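Local coordinates for protein beta sliding clamp (Bartonella birtlesii LL-WM9, PDB 6PTR) that probably forms a ring-shaped head-to-tail homodimer around DNA that tethers DNA polymerases and other proteins to it and so gives them processivity, at residues G135-L140 with D228-L233; K146-C151 with V193-P198; I168-V173 with D202-V207; T236-S241 with S249-G254. One frame throughout, in Å; residues are numbered along the deposited sequence.

Interaction 1: residues G135-L140 with D228-L233; sequences GCRFFL and DVCIEL
One face of the Phe138 ring carries Ile231, whose CB stands 4.1 Å from the ring centroid and 18° off the ring normal, a CH-pi contact; CG2 of the same isoleucine meets CZ at the rim. At the edge of this ring, near its plane, Leu233 CD2 touches Phe138 CE1 at 3.7 Å. Phe138 holds CG in the crowded position between the backbone N and the carbonyl carbon (chi1 61°), which brings the ring in toward the partner strand; Leu233 adopts the same first torsion and extends CD2 to Cys136 SG as well. On the other face of the sheet, Glu232 OE2 sits at the edge of the Arg137 guanidinium, and a long salt bridge joins Arg137 NE to Glu232 OE2 at 3.9 Å. The two side chains run side by side with their flat ends nearly perpendicular. Cys230 SG lies 3.6 Å from Arg137 NE and meets the Phe139 ring obliquely, 4.3 Å from its centroid, a sulfur-aromatic contact. Six backbone hydrogen bonds join the strands, two each at Cys136-Leu233, Phe138-Ile231 and Leu140-Val229; the shortest, Val229 N to Leu140 O, is 2.6 Å and almost straight at 178°. Gly135 and Cys136 both face Leu233, a classic beta bulge. This is the antiparallel pairing of an outermost strand, 136-141, at the central-domain end of an eight-stranded sheet shared with the N-terminal domain.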
loop_
_atom_site.group_PDB
_atom_site.type_symbol
_atom_site.label_atom_id
_atom_site.label_comp_id
_atom_site.label_asym_id
_atom_site.label_seq_id
_atom_site.Cartn_x
_atom_site.Cartn_y
_atom_site.Cartn_z
ATOM N N GLY C 135 -24.715 -30.905 15.665
ATOM C CA GLY C 135 -26.087 -31.107 16.079
ATOM C C GLY C 135 -27.109 -30.256 15.368
ATOM O O GLY C 135 -28.309 -30.493 15.514
ATOM N N CYS C 136 -26.658 -29.258 14.610
ATOM C CA CYS C 136 -27.534 -28.303 13.945
ATOM C C CYS C 136 -27.047 -28.129 12.516
ATOM O O CYS C 136 -25.844 -27.981 12.289
ATOM C CB CYS C 136 -27.537 -26.958 14.683
ATOM S SG CYS C 136 -28.532 -25.646 13.920
ATOM N N ARG C 137 -27.974 -28.143 11.563
ATOM C CA ARG C 137 -27.634 -28.024 10.151
ATOM C C ARG C 137 -28.768 -27.292 9.453
ATOM O O ARG C 137 -29.929 -27.688 9.580
ATOM C CB ARG C 137 -27.415 -29.407 9.531
ATOM C CG ARG C 137 -27.139 -29.430 8.012
ATOM C CD ARG C 137 -26.716 -30.829 7.582
ATOM N NE ARG C 137 -26.327 -30.903 6.177
ATOM C CZ ARG C 137 -27.185 -31.073 5.176
ATOM N NH1 ARG C 137 -28.483 -31.175 5.431
ATOM N NH2 ARG C 137 -26.747 -31.134 3.924
ATOM N N PHE C 138 -28.445 -26.214 8.746
ATOM C CA PHE C 138 -29.459 -25.437 8.044
ATOM C C PHE C 138 -28.782 -24.711 6.889
ATOM O O PHE C 138 -27.565 -24.792 6.711
ATOM C CB PHE C 138 -30.181 -24.462 8.990
ATOM C CG PHE C 138 -29.286 -23.437 9.635
ATOM C CD1 PHE C 138 -28.525 -23.758 10.750
ATOM C CD2 PHE C 138 -29.245 -22.139 9.163
ATOM C CE1 PHE C 138 -27.719 -22.810 11.359
ATOM C CE2 PHE C 138 -28.437 -21.186 9.771
ATOM C CZ PHE C 138 -27.680 -21.520 10.870
ATOM N N PHE C 139 -29.587 -24.023 6.082
ATOM C CA PHE C 139 -29.085 -23.343 4.895
ATOM C C PHE C 139 -29.501 -21.880 4.915
ATOM O O PHE C 139 -30.600 -21.548 5.364
ATOM C CB PHE C 139 -29.619 -23.992 3.612
ATOM C CG PHE C 139 -29.194 -25.423 3.427
ATOM C CD1 PHE C 139 -29.866 -26.452 4.069
ATOM C CD2 PHE C 139 -28.117 -25.739 2.606
ATOM C CE1 PHE C 139 -29.459 -27.771 3.906
ATOM C CE2 PHE C 139 -27.725 -27.064 2.422
ATOM C CZ PHE C 139 -28.388 -28.069 3.082
ATOM N N LEU C 140 -28.611 -21.013 4.434
ATOM C CA LEU C 140 -28.905 -19.613 4.133
ATOM C C LEU C 140 -28.365 -19.315 2.747
ATOM O O LEU C 140 -27.359 -19.890 2.343
ATOM C CB LEU C 140 -28.236 -18.634 5.100
ATOM C CG LEU C 140 -28.671 -18.467 6.541
ATOM C CD1 LEU C 140 -27.789 -17.389 7.190
ATOM C CD2 LEU C 140 -30.119 -18.059 6.564
ATOM N N ASP C 228 -26.637 -21.361 -1.973
ATOM C CA ASP C 228 -26.804 -21.401 -0.533
ATOM C C ASP C 228 -25.509 -21.791 0.152
ATOM O O ASP C 228 -24.606 -22.391 -0.441
ATOM C CB ASP C 228 -27.913 -22.385 -0.143
ATOM C CG ASP C 228 -29.277 -21.946 -0.617
ATOM O OD1 ASP C 228 -29.550 -20.731 -0.666
ATOM O OD2 ASP C 228 -30.088 -22.825 -0.938
ATOM N N VAL C 229 -25.443 -21.448 1.429
ATOM C CA VAL C 229 -24.390 -21.890 2.318
ATOM C C VAL C 229 -25.013 -22.901 3.266
ATOM O O VAL C 229 -26.070 -22.635 3.850
ATOM C CB VAL C 229 -23.794 -20.698 3.087
ATOM C CG1 VAL C 229 -22.633 -21.125 3.984
ATOM C CG2 VAL C 229 -23.378 -19.613 2.108
ATOM N N CYS C 230 -24.386 -24.063 3.392
ATOM C CA CYS C 230 -24.779 -25.038 4.403
ATOM C C CYS C 230 -24.034 -24.708 5.694
ATOM O O CYS C 230 -22.795 -24.704 5.722
ATOM C CB CYS C 230 -24.475 -26.466 3.946
ATOM S SG CYS C 230 -25.060 -27.661 5.213
ATOM N N ILE C 231 -24.776 -24.393 6.755
ATOM C CA ILE C 231 -24.176 -24.041 8.030
ATOM C C ILE C 231 -24.428 -25.181 9.004
ATOM O O ILE C 231 -25.574 -25.613 9.187
ATOM C CB ILE C 231 -24.735 -22.716 8.574
ATOM C CG1 ILE C 231 -24.447 -21.586 7.578
ATOM C CG2 ILE C 231 -24.094 -22.391 9.924
ATOM C CD1 ILE C 231 -24.924 -20.227 8.054
ATOM N N GLU C 232 -23.359 -25.684 9.608
ATOM C CA GLU C 232 -23.452 -26.782 10.560
ATOM C C GLU C 232 -22.747 -26.359 11.833
ATOM O O GLU C 232 -21.703 -25.702 11.783
ATOM C CB GLU C 232 -22.825 -28.072 9.995
ATOM C CG GLU C 232 -23.585 -28.686 8.830
ATOM C CD GLU C 232 -22.799 -29.781 8.163
ATOM O OE1 GLU C 232 -21.808 -29.475 7.463
ATOM O OE2 GLU C 232 -23.144 -30.952 8.360
ATOM N N LEU C 233 -23.314 -26.699 12.985
ATOM C CA LEU C 233 -22.607 -26.289 14.181
ATOM C C LEU C 233 -22.895 -27.225 15.336
ATOM O O LEU C 233 -23.880 -27.975 15.353
ATOM C CB LEU C 233 -22.922 -24.832 14.592
ATOM C CG LEU C 233 -24.330 -24.319 14.896
ATOM C CD1 LEU C 233 -24.274 -23.041 15.755
ATOM C CD2 LEU C 233 -25.042 -24.028 13.591
#

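Interaction 2: residues K146-C151 with V193-P198; sequences KHLLDC and VDMEAP
Val193 points its CB at the helix, where that atom meets Cys151 CB at 3.9 Å. From there CG1, in the crowded position between the backbone N and the carbonyl carbon, comes 3.6 Å from Leu148 O, while CG2, anti to the backbone N, packs on Leu148 CD2 at 3.8 Å and also touches Cys151 SG. Leu148 crosses Val193 at about a right angle, and its other methyl, CD1, rests 3.8 Å from Met195 SD. Helix 142-152 thus packs on one face of the sheet that holds strand 189-196, the helix-on-sheet packing of the central domain, and runs nearly antiparallel to that strand (161° between the local axes). Leu182 and Val372 of strand 372-376 close in on Val193, and Leu140 touches both Leu148 and Met195. Cys151 SG also lies over one face of the His147 ring, toward its rim. A water at the edge of that ring accepts a weak bond from His147 NE2 at 3.3 Å and donates to Asp194 O at 2.8 Å. A salt bridge braces one helical turn, Lys146 NZ donating to the syn lone pair of Asp150 OD2 at 2.7 Å, while Asp150 OD1 is hydrogen-bonded to Gln218.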
loop_
_atom_site.group_PDB
_atom_site.type_symbol
_atom_site.label_atom_id
_atom_site.label_comp_id
_atom_site.label_asym_id
_atom_site.label_seq_id
_atom_site.Cartn_x
_atom_site.Cartn_y
_atom_site.Cartn_z
ATOM N N LYS C 146 -23.929 -12.907 3.560
ATOM C CA LYS C 146 -23.061 -11.752 3.380
ATOM C C LYS C 146 -23.670 -10.503 4.008
ATOM O O LYS C 146 -22.958 -9.696 4.614
ATOM C CB LYS C 146 -22.809 -11.514 1.899
ATOM C CG LYS C 146 -21.866 -10.357 1.638
ATOM C CD LYS C 146 -21.668 -10.162 0.145
ATOM C CE LYS C 146 -20.611 -9.100 -0.164
ATOM N NZ LYS C 146 -20.986 -7.749 0.306
ATOM N N HIS C 147 -24.980 -10.317 3.832
ATOM C CA HIS C 147 -25.658 -9.171 4.425
ATOM C C HIS C 147 -25.509 -9.184 5.941
ATOM O O HIS C 147 -25.190 -8.159 6.549
ATOM C CB HIS C 147 -27.126 -9.177 4.021
ATOM C CG HIS C 147 -27.955 -8.154 4.735
ATOM N ND1 HIS C 147 -27.817 -6.800 4.517
ATOM C CD2 HIS C 147 -28.930 -8.291 5.668
ATOM C CE1 HIS C 147 -28.672 -6.146 5.284
ATOM N NE2 HIS C 147 -29.361 -7.027 5.990
ATOM N N LEU C 148 -25.739 -10.341 6.571
ATOM C CA LEU C 148 -25.626 -10.416 8.029
ATOM C C LEU C 148 -24.220 -10.062 8.488
ATOM O O LEU C 148 -24.040 -9.314 9.459
ATOM C CB LEU C 148 -26.010 -11.811 8.516
ATOM C CG LEU C 148 -27.400 -12.299 8.116
ATOM C CD1 LEU C 148 -27.535 -13.782 8.394
ATOM C CD2 LEU C 148 -28.458 -11.508 8.871
ATOM N N LEU C 149 -23.203 -10.606 7.807
ATOM C CA LEU C 149 -21.827 -10.332 8.197
ATOM C C LEU C 149 -21.433 -8.893 7.875
ATOM O O LEU C 149 -20.686 -8.263 8.638
ATOM C CB LEU C 149 -20.878 -11.311 7.499
ATOM C CG LEU C 149 -21.097 -12.762 7.918
ATOM C CD1 LEU C 149 -20.274 -13.724 7.075
ATOM C CD2 LEU C 149 -20.791 -12.972 9.397
ATOM N N ASP C 150 -21.918 -8.361 6.750
ATOM C CA ASP C 150 -21.654 -6.959 6.409
ATOM C C ASP C 150 -22.209 -6.003 7.452
ATOM O O ASP C 150 -21.628 -4.934 7.687
ATOM C CB ASP C 150 -22.265 -6.600 5.054
ATOM C CG ASP C 150 -21.415 -7.042 3.883
ATOM O OD1 ASP C 150 -20.200 -7.275 4.062
ATOM O OD2 ASP C 150 -21.978 -7.122 2.769
ATOM N N CYS C 151 -23.341 -6.345 8.065
ATOM C CA CYS C 151 -23.893 -5.467 9.098
ATOM C C CYS C 151 -23.086 -5.468 10.394
ATOM O O CYS C 151 -23.221 -4.524 11.186
ATOM C CB CYS C 151 -25.330 -5.862 9.438
ATOM S SG CYS C 151 -26.560 -5.547 8.169
ATOM N N VAL C 193 -28.114 -7.369 13.867
ATOM C CA VAL C 193 -28.928 -7.630 12.679
ATOM C C VAL C 193 -29.752 -8.888 12.904
ATOM O O VAL C 193 -29.247 -9.880 13.444
ATOM C CB VAL C 193 -28.060 -7.746 11.405
ATOM C CG1 VAL C 193 -26.985 -8.851 11.530
ATOM C CG2 VAL C 193 -28.957 -7.931 10.169
ATOM N N ASP C 194 -31.016 -8.838 12.481
ATOM C CA ASP C 194 -31.983 -9.926 12.581
ATOM C C ASP C 194 -32.434 -10.361 11.196
ATOM O O ASP C 194 -32.487 -9.550 10.267
ATOM C CB ASP C 194 -33.249 -9.505 13.352
ATOM C CG ASP C 194 -32.995 -9.275 14.823
ATOM O OD1 ASP C 194 -32.028 -9.842 15.350
ATOM O OD2 ASP C 194 -33.765 -8.530 15.456
ATOM N N MET C 195 -32.787 -11.641 11.084
ATOM C CA MET C 195 -33.621 -12.121 9.984
ATOM C C MET C 195 -34.578 -13.170 10.521
ATOM O O MET C 195 -34.365 -13.745 11.593
ATOM C CB MET C 195 -32.794 -12.723 8.848
ATOM C CG MET C 195 -32.105 -13.997 9.244
ATOM S SD MET C 195 -31.189 -14.739 7.873
ATOM C CE MET C 195 -32.528 -15.499 6.949
ATOM N N GLU C 196 -35.654 -13.409 9.762
ATOM C CA GLU C 196 -36.509 -14.544 10.048
ATOM C C GLU C 196 -35.676 -15.810 9.961
ATOM O O GLU C 196 -34.953 -16.022 8.984
ATOM C CB GLU C 196 -37.674 -14.596 9.059
ATOM C CG GLU C 196 -38.616 -15.759 9.305
ATOM C CD GLU C 196 -39.952 -15.599 8.590
ATOM O OE1 GLU C 196 -40.444 -14.454 8.486
ATOM O OE2 GLU C 196 -40.505 -16.623 8.136
ATOM N N ALA C 197 -35.762 -16.642 10.987
ATOM C CA ALA C 197 -34.870 -17.788 11.076
ATOM C C ALA C 197 -35.243 -18.836 10.032
ATOM O O ALA C 197 -36.425 -19.176 9.892
ATOM C CB ALA C 197 -34.927 -18.408 12.460
ATOM N N PRO C 198 -34.280 -19.388 9.307
ATOM C CA PRO C 198 -34.594 -20.481 8.378
ATOM C C PRO C 198 -35.035 -21.721 9.148
ATOM O O PRO C 198 -34.960 -21.791 10.377
ATOM C CB PRO C 198 -33.274 -20.705 7.639
ATOM C CG PRO C 198 -32.220 -20.200 8.585
ATOM C CD PRO C 198 -32.839 -19.082 9.367
HETATM O O HOH W 1 -31.594 -8.643 7.730
#

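Interaction 3: residues I168-V173 with D202-V207; sequences IYFHIV and DGMPGV
Here the connection into strand 207-210, an outermost strand of the eight-stranded sheet that joins the central and C-terminal domains, comes alongside strand 167-173 and starts the antiparallel pairing. Phe170 and Val207 form a hydrogen-bonded pair: Phe170 N reaches Val207 O at 2.7 Å, practically straight (179°), and Val207 N returns a bond to Phe170 O. Before this pair, Met204 turns inward. Its CG is anti to the backbone N and the chain bends at chi3 (91°), so that CE tucks in 3.6 Å from Phe170 O and close to His171 CA. Met204 SD lies 3.8 Å from Phe170 CE2, an oblique Met-aromatic contact in which the two side chains cross at about a right angle. Ile172 CG1 packs against Met204 CB, and Phe138 and Cys136 touch the same methionine. On the other face of the strand the Tyr169 ring lies obliquely against Gly206, CE1 3.6 Å from Gly206 C. Tyr169 CE2 stands 3.3 Å above the plane of the His171 ring, over its centre. That imidazole is gripped at both nitrogens: ND1 donates to Tyr169 O at 3.1 Å, from above the carbonyl plane, while NE2 is hydrogen-bonded to Tyr259 OH. Where the two segments separate, a water bridges them, accepting from Ile172 N and donating to Met204 O at 2.9 Å.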
loop_
_atom_site.group_PDB
_atom_site.type_symbol
_atom_site.label_atom_id
_atom_site.label_comp_id
_atom_site.label_asym_id
_atom_site.label_seq_id
_atom_site.Cartn_x
_atom_site.Cartn_y
_atom_site.Cartn_z
ATOM N N ILE C 168 -18.435 -12.822 16.515
ATOM C CA ILE C 168 -19.833 -12.439 16.349
ATOM C C ILE C 168 -20.701 -13.432 17.098
ATOM O O ILE C 168 -20.518 -14.647 16.969
ATOM C CB ILE C 168 -20.236 -12.401 14.866
ATOM C CG1 ILE C 168 -19.507 -11.280 14.140
ATOM C CG2 ILE C 168 -21.769 -12.241 14.734
ATOM C CD1 ILE C 168 -19.845 -11.242 12.631
ATOM N N TYR C 169 -21.647 -12.928 17.870
ATOM C CA TYR C 169 -22.540 -13.801 18.629
ATOM C C TYR C 169 -23.706 -14.158 17.720
ATOM O O TYR C 169 -24.536 -13.305 17.414
ATOM C CB TYR C 169 -23.011 -13.111 19.902
ATOM C CG TYR C 169 -23.895 -13.966 20.794
ATOM C CD1 TYR C 169 -23.548 -15.279 21.091
ATOM C CD2 TYR C 169 -25.084 -13.466 21.327
ATOM C CE1 TYR C 169 -24.366 -16.084 21.914
ATOM C CE2 TYR C 169 -25.889 -14.257 22.151
ATOM C CZ TYR C 169 -25.515 -15.549 22.437
ATOM O OH TYR C 169 -26.307 -16.331 23.234
ATOM N N PHE C 170 -23.782 -15.439 17.340
ATOM C CA PHE C 170 -24.676 -15.991 16.322
ATOM C C PHE C 170 -25.707 -16.804 17.098
ATOM O O PHE C 170 -25.339 -17.803 17.717
ATOM C CB PHE C 170 -23.807 -16.857 15.404
ATOM C CG PHE C 170 -24.480 -17.455 14.181
ATOM C CD1 PHE C 170 -24.529 -16.757 12.991
ATOM C CD2 PHE C 170 -24.869 -18.782 14.181
ATOM C CE1 PHE C 170 -25.065 -17.337 11.851
ATOM C CE2 PHE C 170 -25.409 -19.370 13.027
ATOM C CZ PHE C 170 -25.501 -18.633 11.876
ATOM N N HIS C 171 -26.969 -16.350 17.134
ATOM C CA HIS C 171 -27.924 -16.929 18.079
ATOM C C HIS C 171 -29.356 -16.728 17.604
ATOM O O HIS C 171 -29.638 -15.915 16.719
ATOM C CB HIS C 171 -27.716 -16.325 19.494
ATOM C CG HIS C 171 -27.985 -14.848 19.590
ATOM N ND1 HIS C 171 -27.221 -13.902 18.940
ATOM C CD2 HIS C 171 -28.914 -14.156 20.300
ATOM C CE1 HIS C 171 -27.668 -12.689 19.239
ATOM N NE2 HIS C 171 -28.693 -12.817 20.069
ATOM N N ILE C 172 -30.275 -17.469 18.247
ATOM C CA ILE C 172 -31.699 -17.440 17.952
ATOM C C ILE C 172 -32.403 -16.569 18.975
ATOM O O ILE C 172 -32.072 -16.596 20.170
ATOM C CB ILE C 172 -32.287 -18.864 17.961
ATOM C CG1 ILE C 172 -31.638 -19.707 16.859
ATOM C CG2 ILE C 172 -33.792 -18.839 17.796
ATOM C CD1 ILE C 172 -31.599 -19.025 15.521
ATOM N N VAL C 173 -33.392 -15.814 18.510
ATOM C CA VAL C 173 -34.215 -14.957 19.360
ATOM C C VAL C 173 -35.636 -15.475 19.238
ATOM O O VAL C 173 -36.240 -15.404 18.159
ATOM C CB VAL C 173 -34.131 -13.478 18.960
ATOM C CG1 VAL C 173 -35.070 -12.646 19.843
ATOM C CG2 VAL C 173 -32.711 -12.974 19.073
ATOM N N ASP C 202 -34.296 -24.445 15.250
ATOM C CA ASP C 202 -34.864 -24.629 16.576
ATOM C C ASP C 202 -33.856 -25.378 17.439
ATOM O O ASP C 202 -33.285 -26.389 17.012
ATOM C CB ASP C 202 -36.192 -25.391 16.497
ATOM N N GLY C 203 -33.611 -24.860 18.640
ATOM C CA GLY C 203 -32.636 -25.451 19.534
ATOM C C GLY C 203 -31.190 -25.095 19.253
ATOM O O GLY C 203 -30.307 -25.570 19.980
ATOM N N MET C 204 -30.916 -24.291 18.228
ATOM C CA MET C 204 -29.543 -23.922 17.906
ATOM C C MET C 204 -28.909 -23.211 19.092
ATOM O O MET C 204 -29.504 -22.260 19.621
ATOM C CB MET C 204 -29.489 -22.999 16.693
ATOM C CG MET C 204 -28.069 -22.722 16.237
ATOM S SD MET C 204 -27.972 -21.386 15.053
ATOM C CE MET C 204 -27.725 -19.990 16.160
ATOM N N PRO C 205 -27.716 -23.619 19.530
ATOM C CA PRO C 205 -27.047 -22.898 20.614
ATOM C C PRO C 205 -26.562 -21.539 20.138
ATOM O O PRO C 205 -26.273 -21.339 18.958
ATOM C CB PRO C 205 -25.865 -23.809 20.965
ATOM C CG PRO C 205 -25.551 -24.501 19.686
ATOM C CD PRO C 205 -26.910 -24.755 19.048
ATOM N N GLY C 206 -26.473 -20.598 21.076
ATOM C CA GLY C 206 -25.834 -19.323 20.783
ATOM C C GLY C 206 -24.330 -19.515 20.822
ATOM O O GLY C 206 -23.783 -20.011 21.816
ATOM N N VAL C 207 -23.652 -19.129 19.739
ATOM C CA VAL C 207 -22.215 -19.351 19.612
ATOM C C VAL C 207 -21.507 -18.082 19.154
ATOM O O VAL C 207 -22.092 -17.181 18.546
ATOM C CB VAL C 207 -21.891 -20.504 18.635
ATOM C CG1 VAL C 207 -22.628 -21.789 19.049
ATOM C CG2 VAL C 207 -22.254 -20.108 17.202
HETATM O O HOH W 2 -29.338 -19.412 20.144
#

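Interaction 4: residues T236-S241 with S249-G254; sequences TKIRFS and SKLVDG. With EDO (1,2-ethanediol), chain Q.
A beta hairpin of strands 237-242 and 245-250 comes together here at its open end, inside the sheet shared by the N-terminal and central domains; strand 245-250 also pairs with strand 59-69 of the N-terminal domain, and Lys250 is backbone-bonded to Asp58, just before that strand. Ile238 and Ser249 are a hydrogen-bonded antiparallel pair, Ile238 N to Ser249 O at 2.9 Å and Ser249 N to Ile238 O at 2.8 Å, both nearly along the C=O axes. Lys237 and Lys250 form the next, non-hydrogen-bonded pair, and their side chains diverge. Beyond the strand, Leu251 N still reaches Thr236 O at 3.0 Å, but stands 47° out of the carbonyl plane, not on a lone pair. Leu251 then folds back over the first strand: its CD2 meets Ile238 CG2 at 3.6 Å, the two side chains crossing at about a right angle, while CD1 lies 3.6 Å from Lys237 N and packs on Val207 too. Ser249 OG, anti to the backbone N, donates to a lone pair of Lys250 O at 2.7 Å, so the buried hydroxyl is satisfied within its own strand. Lys237 reaches a 1,2-ethanediol, probably from the crystallisation liquor and hydrogen-bonded to Ser129 OG as well, its NZ donating to O2 at 3.1 Å. The Lys250 chain passes the diol, its NZ making weak contacts with Asp58 and Leu57 O and its CE lying 3.6 Å from O1.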
loop_
_atom_site.group_PDB
_atom_site.type_symbol
_atom_site.label_atom_id
_atom_site.label_comp_id
_atom_site.label_asym_id
_atom_site.label_seq_id
_atom_site.Cartn_x
_atom_site.Cartn_y
_atom_site.Cartn_z
ATOM N N THR C 236 -18.874 -26.499 19.941
ATOM C CA THR C 236 -17.428 -26.369 19.823
ATOM C C THR C 236 -16.930 -25.976 18.433
ATOM O O THR C 236 -15.843 -25.411 18.339
ATOM C CB THR C 236 -16.722 -27.676 20.228
ATOM O OG1 THR C 236 -17.082 -28.723 19.330
ATOM C CG2 THR C 236 -17.093 -28.073 21.652
ATOM N N LYS C 237 -17.665 -26.269 17.360
ATOM C CA LYS C 237 -17.190 -25.949 16.013
ATOM C C LYS C 237 -18.341 -25.495 15.131
ATOM O O LYS C 237 -19.494 -25.856 15.349
ATOM C CB LYS C 237 -16.513 -27.156 15.319
ATOM C CG LYS C 237 -15.138 -27.537 15.863
ATOM C CD LYS C 237 -14.523 -28.621 14.975
ATOM C CE LYS C 237 -13.059 -28.888 15.297
ATOM N NZ LYS C 237 -12.458 -29.809 14.287
ATOM N N ILE C 238 -18.012 -24.719 14.105
ATOM C CA ILE C 238 -18.985 -24.305 13.106
ATOM C C ILE C 238 -18.360 -24.498 11.734
ATOM O O ILE C 238 -17.144 -24.359 11.568
ATOM C CB ILE C 238 -19.438 -22.843 13.316
ATOM C CG1 ILE C 238 -20.583 -22.490 12.370
ATOM C CG2 ILE C 238 -18.264 -21.856 13.130
ATOM C CD1 ILE C 238 -21.282 -21.152 12.779
ATOM N N ARG C 239 -19.183 -24.872 10.765
ATOM C CA ARG C 239 -18.712 -25.180 9.419
ATOM C C ARG C 239 -19.615 -24.480 8.425
ATOM O O ARG C 239 -20.844 -24.509 8.571
ATOM C CB ARG C 239 -18.710 -26.681 9.157
ATOM C CG ARG C 239 -18.384 -27.042 7.710
ATOM C CD ARG C 239 -18.240 -28.544 7.535
ATOM N NE ARG C 239 -17.013 -29.027 8.162
ATOM C CZ ARG C 239 -16.718 -30.311 8.360
ATOM N NH1 ARG C 239 -17.568 -31.263 7.984
ATOM N NH2 ARG C 239 -15.566 -30.640 8.942
ATOM N N PHE C 240 -19.000 -23.836 7.431
ATOM C CA PHE C 240 -19.721 -23.194 6.342
ATOM C C PHE C 240 -19.299 -23.875 5.053
ATOM O O PHE C 240 -18.113 -23.856 4.705
ATOM C CB PHE C 240 -19.404 -21.701 6.253
ATOM C CG PHE C 240 -19.710 -20.939 7.490
ATOM C CD1 PHE C 240 -18.794 -20.879 8.534
ATOM C CD2 PHE C 240 -20.904 -20.241 7.608
ATOM C CE1 PHE C 240 -19.073 -20.167 9.682
ATOM C CE2 PHE C 240 -21.180 -19.508 8.767
ATOM C CZ PHE C 240 -20.273 -19.485 9.800
ATOM N N SER C 241 -20.258 -24.446 4.339
ATOM C CA SER C 241 -19.982 -25.080 3.055
ATOM C C SER C 241 -20.681 -24.281 1.967
ATOM O O SER C 241 -21.893 -24.065 2.025
ATOM C CB SER C 241 -20.447 -26.540 3.044
ATOM O OG SER C 241 -19.766 -27.274 4.047
ATOM N N SER C 249 -14.360 -23.898 11.665
ATOM C CA SER C 249 -13.727 -23.053 12.670
ATOM C C SER C 249 -14.090 -23.535 14.061
ATOM O O SER C 249 -15.224 -23.958 14.304
ATOM C CB SER C 249 -14.156 -21.595 12.525
ATOM O OG SER C 249 -13.497 -20.789 13.512
ATOM N N LYS C 250 -13.121 -23.486 14.969
ATOM C CA LYS C 250 -13.476 -23.545 16.379
ATOM C C LYS C 250 -14.379 -22.366 16.705
ATOM O O LYS C 250 -14.396 -21.354 16.009
ATOM C CB LYS C 250 -12.226 -23.519 17.257
ATOM C CG LYS C 250 -11.460 -24.825 17.190
ATOM C CD LYS C 250 -10.155 -24.788 17.961
ATOM C CE LYS C 250 -9.341 -26.027 17.645
ATOM N NZ LYS C 250 -7.990 -25.987 18.266
ATOM N N LEU C 251 -15.166 -22.521 17.760
ATOM C CA LEU C 251 -15.957 -21.420 18.287
ATOM C C LEU C 251 -15.214 -20.841 19.477
ATOM O O LEU C 251 -14.397 -21.518 20.099
ATOM C CB LEU C 251 -17.355 -21.898 18.691
ATOM C CG LEU C 251 -18.191 -22.313 17.468
ATOM C CD1 LEU C 251 -19.421 -23.120 17.870
ATOM C CD2 LEU C 251 -18.608 -21.080 16.656
ATOM N N VAL C 252 -15.478 -19.573 19.775
ATOM C CA VAL C 252 -14.837 -18.965 20.940
ATOM C C VAL C 252 -15.416 -19.582 22.202
ATOM O O VAL C 252 -16.639 -19.612 22.382
ATOM C CB VAL C 252 -15.033 -17.444 20.924
ATOM C CG1 VAL C 252 -14.407 -16.816 22.180
ATOM C CG2 VAL C 252 -14.449 -16.843 19.667
ATOM N N ASP C 253 -14.541 -20.043 23.096
ATOM C CA ASP C 253 -14.947 -20.732 24.323
ATOM C C ASP C 253 -15.147 -19.679 25.402
ATOM O O ASP C 253 -14.256 -19.399 26.206
ATOM C CB ASP C 253 -13.903 -21.770 24.729
ATOM C CG ASP C 253 -14.305 -22.553 25.963
ATOM O OD1 ASP C 253 -15.416 -22.329 26.480
ATOM O OD2 ASP C 253 -13.505 -23.400 26.415
ATOM N N GLY C 254 -16.345 -19.111 25.431
ATOM C CA GLY C 254 -16.696 -18.103 26.415
ATOM C C GLY C 254 -18.175 -17.807 26.317
ATOM O O GLY C 254 -18.891 -18.362 25.480
HETATM C C1 EDO Q . -10.835 -26.586 12.988
HETATM O O1 EDO Q . -10.293 -26.919 14.272
HETATM C C2 EDO Q . -10.212 -27.503 11.945
HETATM O O2 EDO Q . -11.052 -28.646 11.740
#

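In the fold
From the N terminus, strand 136-141 opens interaction 1 and runs on into helix 142-152, which opens interaction 2. Strand 167-173 opens interaction 3 before either is closed. Residues 193-198 close interaction 2 and residues 202-207 close interaction 3, so these two cross, and both fall within the long loop that strand 228-233 finally shuts. Interaction 4 follows in series as a short hairpin, whose first strand pairs with strand 228-233. Interactions 1 and 4 build one sheet, interaction 3 the edge of the other, and interaction 2 lays a helix on the latter. Phe138 against Phe170 packs the two sheets together within the central domain.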